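Local coordinates for protein beta-fructofuranosidase (Arthrobacter, PDB 3WPU) that belongs to the levansucrase/invertase family within the beta-fructosidase clan, whose members share a five-bladed beta-propeller fold, at residues 231-235 and 305-310; 257-261 and 310-314; 323-327 and 378-382. All blocks are in the same frame, centred on the assembly; numbering follows the deposited sequence.

Contact 1: 231-235 and 305-310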
ATOM      1  N   THR A 231       2.815  -7.655 -22.952  1.00 13.27           N
ATOM      2  CA  THR A 231       2.297  -9.021 -22.974  1.00 13.08           C
ATOM      3  C   THR A 231       1.590  -9.377 -21.670  1.00 12.35           C
ATOM      4  O   THR A 231       0.506  -9.957 -21.698  1.00 12.95           O
ATOM      5  CB  THR A 231       3.430 -10.026 -23.267  1.00 13.98           C
ATOM      6  OG1 THR A 231       3.971  -9.736 -24.557  1.00 16.11           O
ATOM      7  CG2 THR A 231       2.909 -11.442 -23.278  1.00 14.64           C
ATOM      8  N   TYR A 232       2.191  -9.014 -20.535  1.00 11.59           N
ATOM      9  CA  TYR A 232       1.574  -9.202 -19.225  1.00 11.17           C
ATOM     10  C   TYR A 232       0.969  -7.901 -18.678  1.00 10.71           C
ATOM     11  O   TYR A 232      -0.097  -7.928 -18.087  1.00 10.98           O
ATOM     12  CB  TYR A 232       2.606  -9.702 -18.219  1.00 11.49           C
ATOM     13  CG  TYR A 232       3.223 -11.052 -18.562  1.00 12.10           C
ATOM     14  CD1 TYR A 232       2.444 -12.112 -18.987  1.00 12.54           C
ATOM     15  CD2 TYR A 232       4.556 -11.259 -18.387  1.00 13.27           C
ATOM     16  CE1 TYR A 232       3.004 -13.342 -19.266  1.00 13.44           C
ATOM     17  CE2 TYR A 232       5.123 -12.488 -18.669  1.00 13.73           C
ATOM     18  CZ  TYR A 232       4.331 -13.516 -19.111  1.00 13.13           C
ATOM     19  OH  TYR A 232       4.891 -14.778 -19.391  1.00 14.97           O
ATOM     20  N   TYR A 233       1.692  -6.803 -18.844  1.00  9.98           N
ATOM     21  CA  TYR A 233       1.287  -5.509 -18.254  1.00  9.98           C
ATOM     22  C   TYR A 233       1.104  -4.507 -19.362  1.00 10.40           C
ATOM     23  O   TYR A 233       1.967  -4.348 -20.242  1.00 10.62           O
ATOM     24  CB  TYR A 233       2.293  -5.086 -17.157  1.00 10.03           C
ATOM     25  CG  TYR A 233       2.473  -6.211 -16.212  1.00 10.01           C
ATOM     26  CD1 TYR A 233       1.442  -6.611 -15.377  1.00 10.21           C
ATOM     27  CD2 TYR A 233       3.622  -7.000 -16.256  1.00 10.22           C
ATOM     28  CE1 TYR A 233       1.552  -7.693 -14.546  1.00 10.48           C
ATOM     29  CE2 TYR A 233       3.753  -8.091 -15.432  1.00 10.10           C
ATOM     30  CZ  TYR A 233       2.718  -8.469 -14.605  1.00 10.36           C
ATOM     31  OH  TYR A 233       2.807  -9.593 -13.827  1.00 10.42           O
ATOM     32  N   GLN A 234      -0.062  -3.853 -19.332  1.00 10.45           N
ATOM     33  CA  GLN A 234      -0.473  -2.910 -20.356  1.00 11.08           C
ATOM     34  C   GLN A 234       0.497  -1.724 -20.493  1.00 11.24           C
ATOM     35  O   GLN A 234       1.020  -1.224 -19.504  1.00 10.77           O
ATOM     36  CB  GLN A 234      -1.854  -2.371 -20.002  1.00 11.63           C
ATOM     37  CG  GLN A 234      -2.560  -1.684 -21.149  1.00 11.90           C
ATOM     38  CD  GLN A 234      -3.877  -1.062 -20.731  1.00 12.54           C
ATOM     39  OE1 GLN A 234      -3.923  -0.310 -19.768  1.00 12.34           O
ATOM     40  NE2 GLN A 234      -4.967  -1.396 -21.456  1.00 12.86           N
ATOM     41  N   THR A 235       0.725  -1.291 -21.733  1.00 11.63           N
ATOM     42  CA  THR A 235       1.636  -0.187 -22.014  1.00 11.95           C
ATOM     43  C   THR A 235       0.875   1.084 -22.405  1.00 11.79           C
ATOM     44  O   THR A 235      -0.327   1.055 -22.643  1.00 12.18           O
ATOM     45  CB  THR A 235       2.539  -0.488 -23.207  1.00 12.02           C
ATOM     46  OG1 THR A 235       1.714  -0.620 -24.369  1.00 12.44           O
ATOM     47  CG2 THR A 235       3.352  -1.763 -22.985  1.00 12.19           C
ATOM     48  N   ILE A 305      -9.723  -2.879 -16.409  1.00 10.67           N
ATOM     49  CA  ILE A 305      -8.957  -4.136 -16.539  1.00 10.82           C
ATOM     50  C   ILE A 305      -7.653  -4.064 -15.732  1.00 10.35           C
ATOM     51  O   ILE A 305      -6.528  -4.289 -16.242  1.00 10.35           O
ATOM     52  CB  ILE A 305      -8.705  -4.501 -18.018  1.00 10.97           C
ATOM     53  CG1 ILE A 305      -8.028  -3.343 -18.780  1.00 11.60           C
ATOM     54  CG2 ILE A 305     -10.000  -4.888 -18.704  1.00 11.49           C
ATOM     55  CD1 ILE A 305      -7.552  -3.686 -20.171  1.00 11.58           C
ATOM     56  N   GLY A 306      -7.807  -3.761 -14.450  1.00  9.99           N
ATOM     57  CA  GLY A 306      -6.694  -3.716 -13.541  1.00  9.10           C
ATOM     58  C   GLY A 306      -6.125  -5.096 -13.294  1.00  9.08           C
ATOM     59  O   GLY A 306      -6.844  -6.094 -13.376  1.00  8.85           O
ATOM     60  N   ASN A 307      -4.848  -5.126 -12.983  1.00  8.84           N
ATOM     61  CA  ASN A 307      -4.214  -6.348 -12.502  1.00  8.84           C
ATOM     62  C   ASN A 307      -3.154  -6.107 -11.435  1.00  8.92           C
ATOM     63  O   ASN A 307      -2.742  -4.967 -11.156  1.00  8.21           O
ATOM     64  CB  ASN A 307      -3.723  -7.281 -13.644  1.00  9.19           C
ATOM     65  CG  ASN A 307      -2.482  -6.775 -14.384  1.00  9.39           C
ATOM     66  OD1 ASN A 307      -1.888  -5.768 -14.029  1.00  9.57           O
ATOM     67  ND2 ASN A 307      -2.081  -7.511 -15.427  1.00  9.58           N
ATOM     68  N   VAL A 308      -2.693  -7.206 -10.851  1.00  8.35           N
ATOM     69  CA  VAL A 308      -1.598  -7.188  -9.916  1.00  8.26           C
ATOM     70  C   VAL A 308      -0.523  -8.063 -10.516  1.00  8.56           C
ATOM     71  O   VAL A 308      -0.744  -9.243 -10.789  1.00  9.02           O
ATOM     72  CB  VAL A 308      -1.968  -7.704  -8.498  1.00  8.35           C
ATOM     73  CG1 VAL A 308      -0.730  -7.773  -7.639  1.00  8.67           C
ATOM     74  CG2 VAL A 308      -3.005  -6.767  -7.871  1.00  8.29           C
ATOM     75  N   GLY A 309       0.635  -7.449 -10.709  1.00  8.82           N
ATOM     76  CA  GLY A 309       1.800  -8.120 -11.277  1.00  9.09           C
ATOM     77  C   GLY A 309       2.740  -8.725 -10.269  1.00  9.16           C
ATOM     78  O   GLY A 309       2.703  -8.428  -9.078  1.00  9.25           O
ATOM     79  N   LEU A 310       3.577  -9.640 -10.771  1.00  9.16           N
ATOM     80  CA  LEU A 310       4.624 -10.298  -9.996  1.00  9.24           C
ATOM     81  C   LEU A 310       5.925 -10.200 -10.809  1.00  9.20           C
ATOM     82  O   LEU A 310       5.905 -10.273 -12.057  1.00  9.55           O
ATOM     83  CB  LEU A 310       4.284 -11.775  -9.769  1.00  9.43           C
ATOM     84  CG  LEU A 310       5.192 -12.526  -8.790  1.00  9.76           C
ATOM     85  CD1 LEU A 310       5.092 -12.026  -7.357  1.00 10.01           C
ATOM     86  CD2 LEU A 310       4.908 -14.027  -8.857  1.00  9.65           C
TER
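The phenol end of Tyr233 lies against the backbone of strand 305-313 at Gly309 and Leu310. Leu310 N donates to Tyr233 OH over 3.2 Å, a fairly straight bond with an N-H...O angle of 155°. Because Gly309 carries no side chain, Tyr233 CE1 can come within 3.3 Å of Gly309 CA. Tyr233 OH stands 3.1 Å from the same Gly309 CA. Further back on the ring, Tyr233 CD1 packs 3.6 Å from Asn307 ND2. The amide is turned steeply against the ring, with the two planes 69° apart, and Asn307 OD1 lies at the ring edge in its plane. With CG set between its own backbone N and carbonyl carbon (chi1 73°), Asn307 raises its amide from the strand to the loop, where ND2 makes a weak hydrogen bond of 3.3 Å to Tyr232 O. The contact thus fixes the loop between strands 213-226 and 245-250 against strand 305-313, third in chain order of the four antiparallel strands 245-250, 260-266, 305-313 and 321-331, consistent with a blade of the beta-propeller expected for this family. At the other end of the contact the amide of Gln234 meets a methyl: the extended side chain crosses Ile305 at about a right angle, and Gln234 NE2 lies 3.7 Å from Ile305 CD1. The polar end of Gln234 is satisfied beyond the contact, NE2 by Met269 O and OE1 by Asn239 ND2. Tyr233 OH, besides accepting from Leu310, is bonded to Leu324 O on the next strand, so the hydroxyl ties the loop to two adjacent strands, while Phe263 meets the tyrosine ring edge-to-face. Within the same loop, the carboxylate of Asp229 accepts from the backbone N atoms of Thr231, Tyr232 and Tyr233.

Contact 2: 257-261 and 310-314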
ATOM      1  N   GLY A 257      15.276 -17.529  -0.076  1.00 20.46           N
ATOM      2  CA  GLY A 257      16.444 -17.097  -0.816  1.00 21.66           C
ATOM      3  C   GLY A 257      16.158 -16.370  -2.118  1.00 21.79           C
ATOM      4  O   GLY A 257      17.086 -15.860  -2.745  1.00 25.78           O
ATOM      5  N   GLU A 258      14.891 -16.319  -2.530  1.00 19.53           N
ATOM      6  CA  GLU A 258      14.488 -15.591  -3.718  1.00 17.83           C
ATOM      7  C   GLU A 258      13.787 -14.326  -3.262  1.00 14.86           C
ATOM      8  O   GLU A 258      13.285 -14.286  -2.159  1.00 14.47           O
ATOM      9  CB  GLU A 258      13.538 -16.428  -4.560  1.00 20.55           C
ATOM     10  CG  GLU A 258      14.212 -17.672  -5.114  1.00 23.91           C
ATOM     11  CD  GLU A 258      13.336 -18.455  -6.060  1.00 28.76           C
ATOM     12  OE1 GLU A 258      12.095 -18.421  -5.913  1.00 29.33           O
ATOM     13  OE2 GLU A 258      13.910 -19.123  -6.958  1.00 34.43           O
ATOM     14  N   THR A 259      13.833 -13.295  -4.094  1.00 12.71           N
ATOM     15  CA  THR A 259      13.082 -12.055  -3.813  1.00 11.78           C
ATOM     16  C   THR A 259      12.064 -11.808  -4.907  1.00 10.66           C
ATOM     17  O   THR A 259      12.396 -11.802  -6.103  1.00 10.87           O
ATOM     18  CB  THR A 259      14.011 -10.838  -3.662  1.00 11.73           C
ATOM     19  OG1 THR A 259      14.977 -11.111  -2.635  1.00 12.97           O
ATOM     20  CG2 THR A 259      13.196  -9.561  -3.270  1.00 11.64           C
ATOM     21  N   PHE A 260      10.828 -11.523  -4.484  1.00 10.63           N
ATOM     22  CA  PHE A 260       9.741 -11.218  -5.402  1.00 10.14           C
ATOM     23  C   PHE A 260       9.256  -9.813  -5.162  1.00  9.73           C
ATOM     24  O   PHE A 260       9.632  -9.186  -4.185  1.00  9.95           O
ATOM     25  CB  PHE A 260       8.579 -12.187  -5.240  1.00 10.31           C
ATOM     26  CG  PHE A 260       8.918 -13.583  -5.669  1.00 11.05           C
ATOM     27  CD1 PHE A 260       8.759 -13.955  -6.992  1.00 11.40           C
ATOM     28  CD2 PHE A 260       9.389 -14.495  -4.754  1.00 11.62           C
ATOM     29  CE1 PHE A 260       9.096 -15.241  -7.411  1.00 11.94           C
ATOM     30  CE2 PHE A 260       9.722 -15.783  -5.168  1.00 11.41           C
ATOM     31  CZ  PHE A 260       9.565 -16.140  -6.483  1.00 11.74           C
ATOM     32  N   MET A 261       8.451  -9.353  -6.104  1.00  9.43           N
ATOM     33  CA  MET A 261       7.822  -8.030  -6.038  1.00  9.42           C
ATOM     34  C   MET A 261       6.423  -8.140  -6.603  1.00  9.60           C
ATOM     35  O   MET A 261       6.216  -8.768  -7.634  1.00  9.46           O
ATOM     36  CB  MET A 261       8.646  -7.052  -6.879  1.00  9.58           C
ATOM     37  CG  MET A 261       8.057  -5.632  -7.058  1.00  9.97           C
ATOM     38  SD  MET A 261       8.853  -4.771  -8.426  1.00 10.44           S
ATOM     39  CE  MET A 261      10.548  -4.627  -7.864  1.00 10.38           C
ATOM     40  N   LEU A 310       3.577  -9.640 -10.771  1.00  9.16           N
ATOM     41  CA  LEU A 310       4.624 -10.298  -9.996  1.00  9.24           C
ATOM     42  C   LEU A 310       5.925 -10.200 -10.809  1.00  9.20           C
ATOM     43  O   LEU A 310       5.905 -10.273 -12.057  1.00  9.55           O
ATOM     44  CB  LEU A 310       4.284 -11.775  -9.769  1.00  9.43           C
ATOM     45  CG  LEU A 310       5.192 -12.526  -8.790  1.00  9.76           C
ATOM     46  CD1 LEU A 310       5.092 -12.026  -7.357  1.00 10.01           C
ATOM     47  CD2 LEU A 310       4.908 -14.027  -8.857  1.00  9.65           C
ATOM     48  N   ALA A 311       7.030  -9.992 -10.104  1.00  9.76           N
ATOM     49  CA  ALA A 311       8.360 -10.013 -10.700  1.00 10.29           C
ATOM     50  C   ALA A 311       9.292 -10.714  -9.731  1.00 10.63           C
ATOM     51  O   ALA A 311       9.037 -10.794  -8.522  1.00  9.73           O
ATOM     52  CB  ALA A 311       8.868  -8.619 -11.021  1.00 10.68           C
ATOM     53  N   LYS A 312      10.371 -11.251 -10.285  1.00 11.31           N
ATOM     54  CA  LYS A 312      11.378 -11.952  -9.521  1.00 12.58           C
ATOM     55  C   LYS A 312      12.761 -11.349  -9.783  1.00 11.48           C
ATOM     56  O   LYS A 312      13.119 -11.070 -10.933  1.00 11.66           O
ATOM     57  CB  LYS A 312      11.366 -13.422  -9.916  1.00 13.83           C
ATOM     58  CG  LYS A 312      12.382 -14.264  -9.176  1.00 16.27           C
ATOM     59  CD  LYS A 312      12.325 -15.691  -9.699  1.00 18.70           C
ATOM     60  CE  LYS A 312      13.338 -16.538  -8.962  1.00 21.64           C
ATOM     61  NZ  LYS A 312      13.175 -17.993  -9.237  1.00 24.38           N
ATOM     62  N   ALA A 313      13.524 -11.158  -8.705  1.00 12.40           N
ATOM     63  CA  ALA A 313      14.885 -10.586  -8.799  1.00 12.86           C
ATOM     64  C   ALA A 313      15.828 -11.633  -9.400  1.00 14.11           C
ATOM     65  O   ALA A 313      15.715 -12.851  -9.112  1.00 14.29           O
ATOM     66  CB  ALA A 313      15.383 -10.147  -7.438  1.00 13.23           C
ATOM     67  N   LYS A 314      16.722 -11.159 -10.254  1.00 14.87           N
ATOM     68  CA  LYS A 314      17.684 -12.050 -10.923  1.00 17.08           C
ATOM     69  C   LYS A 314      19.046 -12.021 -10.245  1.00 18.07           C
ATOM     70  O   LYS A 314      19.909 -12.850 -10.548  1.00 19.09           O
ATOM     71  CB  LYS A 314      17.811 -11.653 -12.389  1.00 18.84           C
ATOM     72  CG  LYS A 314      16.486 -11.681 -13.136  1.00 21.51           C
ATOM     73  CD  LYS A 314      16.669 -11.750 -14.647  1.00 25.15           C
ATOM     74  CE  LYS A 314      17.112 -10.442 -15.270  1.00 28.41           C
ATOM     75  NZ  LYS A 314      17.446 -10.656 -16.717  1.00 30.74           N
TER
HETATM   76  O   HOH W   1      15.182 -13.938  -6.641  1.00 17.43           O
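An antiparallel ladder between the second and third strands, in chain order, of what is probably a propeller blade pairs Phe260 with Lys312 and Met261 with Ala311. Met261 and Ala311 form the hydrogen-bonded pair: Met261 N gives to Ala311 O, and Ala311 N returns the bond to Met261 O over 2.9 Å. At Thr259, Ala313 N reaches the carbonyl O at 2.9 Å, almost perfectly straight at 176°. The return link of this same pair runs through a water, which accepts from Thr259 N at 3.0 Å and donates to Ala313 O at 2.8 Å.

Phe260 and Lys312, the non-hydrogen-bonded pair, send their side chains to the same face and lie side by side, with Phe260 CE1 3.8 Å from Lys312 CB. Leu310 adds CD1 against Phe260 CB at 4.1 Å. The lysine chain is extended throughout (chi1 -180°), which carries NZ past the ring to Glu258 OE2 in a short salt bridge of 2.6 Å. The ammonium meets that oxygen from well above the carboxylate plane, 62° out of it, and has a second acidic partner in Glu21. On the other face Met261 CB and Ala311 CB come together.

Beyond this pair of strands, Phe260 bonds by its backbone to Phe250 of strand 245-250, and Leu310 and Lys312 bond to strand 321-331.

Contact 3: 323-327 and 378-382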
ATOM      1  N   PHE A 323       9.896  -9.980 -15.233  1.00 11.86           N
ATOM      2  CA  PHE A 323       8.465 -10.078 -15.085  1.00 11.68           C
ATOM      3  C   PHE A 323       8.056 -11.538 -15.031  1.00 11.19           C
ATOM      4  O   PHE A 323       8.675 -12.407 -15.685  1.00 11.70           O
ATOM      5  CB  PHE A 323       7.739  -9.452 -16.270  1.00 11.75           C
ATOM      6  CG  PHE A 323       7.643  -7.949 -16.232  1.00 11.57           C
ATOM      7  CD1 PHE A 323       7.092  -7.319 -15.154  1.00 11.82           C
ATOM      8  CD2 PHE A 323       8.061  -7.199 -17.307  1.00 11.43           C
ATOM      9  CE1 PHE A 323       6.964  -5.939 -15.127  1.00 11.61           C
ATOM     10  CE2 PHE A 323       7.949  -5.818 -17.306  1.00 12.05           C
ATOM     11  CZ  PHE A 323       7.401  -5.192 -16.214  1.00 11.55           C
ATOM     12  N   LEU A 324       7.035 -11.802 -14.239  1.00 10.50           N
ATOM     13  CA  LEU A 324       6.306 -13.059 -14.246  1.00 10.84           C
ATOM     14  C   LEU A 324       4.843 -12.755 -14.571  1.00 10.41           C
ATOM     15  O   LEU A 324       4.433 -11.573 -14.566  1.00  9.97           O
ATOM     16  CB  LEU A 324       6.447 -13.765 -12.897  1.00 11.60           C
ATOM     17  CG  LEU A 324       7.872 -14.158 -12.505  1.00 11.95           C
ATOM     18  CD1 LEU A 324       7.944 -14.740 -11.105  1.00 12.54           C
ATOM     19  CD2 LEU A 324       8.479 -15.139 -13.506  1.00 12.23           C
ATOM     20  N   PRO A 325       4.038 -13.791 -14.858  1.00  9.77           N
ATOM     21  CA  PRO A 325       2.643 -13.486 -15.261  1.00 10.00           C
ATOM     22  C   PRO A 325       1.841 -12.823 -14.115  1.00  9.33           C
ATOM     23  O   PRO A 325       2.163 -12.978 -12.945  1.00  8.63           O
ATOM     24  CB  PRO A 325       2.097 -14.861 -15.671  1.00  9.93           C
ATOM     25  CG  PRO A 325       3.341 -15.625 -16.110  1.00 10.02           C
ATOM     26  CD  PRO A 325       4.390 -15.206 -15.124  1.00 10.29           C
ATOM     27  N   PRO A 326       0.807 -12.034 -14.445  1.00 10.12           N
ATOM     28  CA  PRO A 326       0.051 -11.438 -13.352  1.00 10.02           C
ATOM     29  C   PRO A 326      -0.552 -12.458 -12.385  1.00 10.16           C
ATOM     30  O   PRO A 326      -0.933 -13.585 -12.787  1.00 10.18           O
ATOM     31  CB  PRO A 326      -1.086 -10.666 -14.071  1.00 10.17           C
ATOM     32  CG  PRO A 326      -0.733 -10.626 -15.510  1.00 10.68           C
ATOM     33  CD  PRO A 326       0.213 -11.775 -15.769  1.00 10.31           C
ATOM     34  N   ILE A 327      -0.602 -12.112 -11.115  1.00  9.71           N
ATOM     35  CA  ILE A 327      -1.220 -13.016 -10.112  1.00  9.64           C
ATOM     36  C   ILE A 327      -2.698 -12.795  -9.866  1.00 10.31           C
ATOM     37  O   ILE A 327      -3.386 -13.713  -9.385  1.00 11.30           O
ATOM     38  CB  ILE A 327      -0.454 -13.059  -8.763  1.00  9.37           C
ATOM     39  CG1 ILE A 327      -0.285 -11.651  -8.162  1.00  9.56           C
ATOM     40  CG2 ILE A 327       0.911 -13.713  -8.941  1.00  9.61           C
ATOM     41  CD1 ILE A 327       0.239 -11.650  -6.738  1.00  9.87           C
ATOM     42  N   ILE A 378       1.823 -17.543  -3.312  1.00 10.58           N
ATOM     43  CA  ILE A 378       1.803 -16.164  -3.864  1.00 10.66           C
ATOM     44  C   ILE A 378       1.117 -16.123  -5.242  1.00 10.44           C
ATOM     45  O   ILE A 378       0.451 -15.133  -5.589  1.00  9.46           O
ATOM     46  CB  ILE A 378       3.192 -15.496  -3.886  1.00 10.55           C
ATOM     47  CG1 ILE A 378       4.185 -16.265  -4.800  1.00 10.71           C
ATOM     48  CG2 ILE A 378       3.707 -15.431  -2.453  1.00 10.68           C
ATOM     49  CD1 ILE A 378       5.501 -15.548  -4.928  1.00 10.85           C
ATOM     50  N   ARG A 379       1.250 -17.210  -5.999  1.00 10.06           N
ATOM     51  CA  ARG A 379       0.411 -17.484  -7.158  1.00 10.28           C
ATOM     52  C   ARG A 379      -0.537 -18.618  -6.787  1.00 11.01           C
ATOM     53  O   ARG A 379      -0.119 -19.760  -6.570  1.00 11.01           O
ATOM     54  CB  ARG A 379       1.243 -17.839  -8.402  1.00 10.61           C
ATOM     55  CG  ARG A 379       0.406 -18.030  -9.662  1.00 10.36           C
ATOM     56  CD  ARG A 379       1.172 -18.361 -10.931  1.00 10.50           C
ATOM     57  NE  ARG A 379       2.246 -17.410 -11.160  1.00 10.94           N
ATOM     58  CZ  ARG A 379       2.065 -16.181 -11.639  1.00 11.15           C
ATOM     59  NH1 ARG A 379       0.865 -15.797 -12.016  1.00 10.78           N
ATOM     60  NH2 ARG A 379       3.109 -15.379 -11.774  1.00 11.04           N
ATOM     61  N   SER A 380      -1.809 -18.298  -6.681  1.00 10.82           N
ATOM     62  CA  SER A 380      -2.803 -19.279  -6.312  1.00 11.38           C
ATOM     63  C   SER A 380      -4.149 -18.926  -6.905  1.00 11.83           C
ATOM     64  O   SER A 380      -4.325 -17.819  -7.402  1.00 11.05           O
ATOM     65  CB  SER A 380      -2.851 -19.394  -4.786  1.00 12.62           C
ATOM     66  OG  SER A 380      -3.308 -18.189  -4.184  1.00 13.00           O
ATOM     67  N   ASP A 381      -5.121 -19.832  -6.825  1.00 11.02           N
ATOM     68  CA  ASP A 381      -6.484 -19.467  -7.179  1.00 10.77           C
ATOM     69  C   ASP A 381      -7.108 -18.760  -5.995  1.00 10.93           C
ATOM     70  O   ASP A 381      -7.889 -19.328  -5.221  1.00 10.11           O
ATOM     71  CB  ASP A 381      -7.321 -20.666  -7.633  1.00 10.94           C
ATOM     72  CG  ASP A 381      -8.728 -20.263  -8.009  1.00 11.03           C
ATOM     73  OD1 ASP A 381      -8.985 -19.036  -8.190  1.00 11.30           O
ATOM     74  OD2 ASP A 381      -9.616 -21.134  -8.084  1.00 11.27           O
ATOM     75  N   TYR A 382      -6.727 -17.494  -5.851  1.00 10.84           N
ATOM     76  CA  TYR A 382      -7.071 -16.695  -4.689  1.00 10.19           C
ATOM     77  C   TYR A 382      -8.581 -16.645  -4.427  1.00  9.57           C
ATOM     78  O   TYR A 382      -9.384 -16.523  -5.361  1.00  9.64           O
ATOM     79  CB  TYR A 382      -6.572 -15.267  -4.881  1.00  9.79           C
ATOM     80  CG  TYR A 382      -5.112 -15.037  -4.548  1.00  9.31           C
ATOM     81  CD1 TYR A 382      -4.142 -14.926  -5.553  1.00  9.24           C
ATOM     82  CD2 TYR A 382      -4.694 -14.920  -3.215  1.00  9.47           C
ATOM     83  CE1 TYR A 382      -2.796 -14.732  -5.243  1.00  9.37           C
ATOM     84  CE2 TYR A 382      -3.356 -14.702  -2.908  1.00  9.70           C
ATOM     85  CZ  TYR A 382      -2.413 -14.601  -3.925  1.00  9.46           C
ATOM     86  OH  TYR A 382      -1.099 -14.381  -3.554  1.00 10.36           O
TER
HETATM   87  O   HOH W   2      -2.501 -16.092  -8.757  1.00 12.56           O
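Arg379 turns its guanidinium to the backbone carbonyls of the consecutive Pro325 and Pro326, where strand 321-331, the last in chain order of the four-stranded antiparallel unit consistent with a propeller blade, reaches the corner at Ile327. Both terminal nitrogens converge on Pro325 O, NH2 at 2.8 Å with an N-H...O angle of 160° and NH1 at a longer 3.2 Å. They come from the same face of that carbonyl. NH1 also gives to Pro326 O at 3.0 Å, from 62° above its carbonyl plane. Both of these oxygens lie close to the plane of the guanidinium, whose rim therefore does the bonding while its faces pack: Ile327 CG2 sits 3.6 Å above one face and Pro325 CG lies more loosely over the opposite one. The arginine chain runs extended as far as CD and then bends at chi3 (-52°), turning the planar group onto the strand.

Since neither proline has a backbone N-H, this part of the strand can offer neighbours only its carbonyls, and a buried cation takes up two of them. Pro20 O and Phe24 O, from the N-terminal part of the chain, accept from NH2 and NH1 respectively, so the carbonyl cluster probably helps stabilise the charge.

At the corner, a water donates to Ile327 O at 2.6 Å and to Ser380 O at 2.9 Å, bridging the segments. Tyr382 approaches Ile327 O with its ring edge, and its hydroxyl closes the loop on itself by donating to Ile378 O over 2.7 Å. Ser380 OG sits 3.4 Å above the centre of the Tyr382 ring.

All three contacts involve one sheet, probably a blade of the propeller. Contacts 1 and 2 use successive parts of strand 305-313 and meet at Leu310, while contact 3 takes the adjacent strand 321-331. Contacts 1 and 3 are buried and each attach a loop to the sheet, through a neutral phenol and amide in the first and a buried guanidinium in the third. Contact 2, only partly buried, is strand-to-strand pairing finished by a carboxylate-ammonium pair and a water. Leu324 connects contact 3 to the others: its N bonds to Leu310 O, and its CD1 packs against Phe260 and Lys312. Leu310 CD2 also touches Arg379.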